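Local coordinates for probable AP endonuclease (African swine fever virus, PDB 6KI3), which probably cleaves DNA on the 5' side of abasic sites during repair, using three zinc ions, and probably also has 3'-5' exonuclease, 3'-phosphatase and 3'-repair diesterase activities, at residues A[240-245]-A[252-257]. Residues are numbered along the deposited sequence; the frame is centred on the assembly and turned at random.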
# COMPACT_ATOMS: atom_id res chain seq x y z
N SER A 240 11.28 -3.22 9.56
CA SER A 240 10.26 -3.01 10.58
C SER A 240 10.37 -1.61 11.17
O SER A 240 11.45 -1.01 11.21
CB SER A 240 10.38 -4.06 11.68
OG SER A 240 9.97 -5.33 11.22
N LEU A 241 9.24 -1.09 11.63
CA LEU A 241 9.19 0.26 12.18
C LEU A 241 10.14 0.39 13.36
O LEU A 241 10.20 -0.49 14.23
CB LEU A 241 7.76 0.60 12.61
CG LEU A 241 6.66 0.41 11.56
CD1 LEU A 241 5.30 0.80 12.13
CD2 LEU A 241 6.97 1.20 10.29
N PHE A 242 10.90 1.49 13.37
CA PHE A 242 11.91 1.79 14.39
C PHE A 242 13.06 0.79 14.38
O PHE A 242 13.81 0.70 15.36
CB PHE A 242 11.29 1.86 15.79
CG PHE A 242 10.12 2.80 15.90
CD1 PHE A 242 10.33 4.15 16.10
CD2 PHE A 242 8.83 2.32 15.80
CE1 PHE A 242 9.26 5.02 16.20
CE2 PHE A 242 7.75 3.18 15.89
CZ PHE A 242 7.97 4.53 16.10
N GLU A 243 13.22 0.04 13.30
CA GLU A 243 14.34 -0.88 13.15
C GLU A 243 15.14 -0.61 11.87
O GLU A 243 16.03 -1.40 11.53
CB GLU A 243 13.86 -2.33 13.18
CG GLU A 243 13.03 -2.69 14.41
CD GLU A 243 12.85 -4.18 14.59
OE1 GLU A 243 12.64 -4.62 15.74
OE2 GLU A 243 12.92 -4.93 13.59
N GLY A 244 14.83 0.47 11.17
CA GLY A 244 15.55 0.83 9.96
C GLY A 244 16.17 2.21 10.04
O GLY A 244 16.22 2.82 11.11
N MET A 245 16.62 2.73 8.90
CA MET A 245 17.35 4.00 8.89
C MET A 245 16.45 5.20 9.18
O MET A 245 16.96 6.26 9.54
CB MET A 245 18.05 4.19 7.55
CG MET A 245 18.96 3.03 7.17
SD MET A 245 20.60 3.15 7.91
CE MET A 245 21.30 4.51 6.97
N HIS A 252 13.42 5.00 21.49
CA HIS A 252 13.28 5.41 22.88
C HIS A 252 12.09 6.35 23.06
O HIS A 252 11.32 6.20 24.02
CB HIS A 252 14.57 6.08 23.36
CG HIS A 252 15.81 5.34 22.98
ND1 HIS A 252 16.95 5.99 22.54
CD2 HIS A 252 16.10 4.02 22.96
CE1 HIS A 252 17.88 5.09 22.27
NE2 HIS A 252 17.39 3.89 22.52
N LYS A 253 11.93 7.31 22.16
CA LYS A 253 10.85 8.29 22.21
C LYS A 253 10.09 8.20 20.89
O LYS A 253 10.38 8.93 19.94
CB LYS A 253 11.40 9.69 22.46
N ILE A 254 9.11 7.29 20.84
CA ILE A 254 8.42 7.01 19.58
C ILE A 254 7.44 8.10 19.18
O ILE A 254 7.04 8.15 18.01
CB ILE A 254 7.70 5.65 19.67
CG1 ILE A 254 6.75 5.64 20.87
CG2 ILE A 254 8.70 4.52 19.78
CD1 ILE A 254 6.06 4.30 21.09
N LYS A 255 7.05 8.98 20.10
CA LYS A 255 6.11 10.04 19.78
C LYS A 255 6.79 11.30 19.25
O LYS A 255 6.10 12.28 18.94
CB LYS A 255 5.26 10.38 21.01
CG LYS A 255 4.30 9.26 21.40
CD LYS A 255 3.45 9.63 22.60
CE LYS A 255 2.50 10.78 22.29
NZ LYS A 255 1.46 10.93 23.34
N GLN A 256 8.12 11.31 19.15
CA GLN A 256 8.84 12.35 18.43
C GLN A 256 9.32 11.88 17.06
O GLN A 256 9.96 12.65 16.34
CB GLN A 256 10.03 12.85 19.25
CG GLN A 256 9.65 13.82 20.36
CD GLN A 256 9.30 13.12 21.66
OE1 GLN A 256 10.18 12.60 22.35
NE2 GLN A 256 8.02 13.10 22.00
N SER A 257 9.04 10.63 16.70
CA SER A 257 9.42 10.12 15.39
C SER A 257 8.50 10.69 14.31
O SER A 257 7.43 11.24 14.59
CB SER A 257 9.35 8.59 15.37
OG SER A 257 8.03 8.14 15.62
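Phe-242 and Ile-254, whose CA atoms are 8.1 Å apart, mark the closest backbone approach of two irregular segments that share no hydrogen bond. Residues 240-245 start with a type II beta turn from Ser-240 to Glu-243, closed by the bond from Glu-243 N to Ser-240 O (2.9 Å), and this turn carries the phenylalanine toward residues 252-257. With CG beside the backbone N and anti to the carbonyl carbon (chi1 -53°), the ring points its CE1 and CZ end at Ile-254 and Ser-257, which meet it in two different ways. Over one face lies the CG2 methyl of Ile-254, 3.9 Å from the centroid of the Phe-242 ring and 21° off its normal, a CH-pi contact displaced toward the rim formed by CE1 and CZ. The two side chains cross at roughly a right angle, and the other branch of Ile-254, CG1 and CD1, leads away from the ring. At the ring's edge, near its plane, stands the hydroxyl of Ser-257, its OG 3.4 Å from Phe-242 CE1. That hydroxyl donates to the carbonyl of Ile-254, with 2.6 Å between Ser-257 OG and Ile-254 O, the donor tilted 31° from the carbonyl plane. Ser-257, at the N-cap of helix 258-269, also accepts a weak bond from Tyr-260 N, so the polar atom beside the aromatic edge holds two backbone partners. Thr-295 and Leu-299 of helix 282-300 touch Phe-242 and Ile-254 respectively, while Leu-259 of helix 258-269 also packs on the phenylalanine. The contact draws together the two ends of the long loop between strand 238-239 and helix 258-269, at the periphery of the TIM barrel and away from the zinc sites.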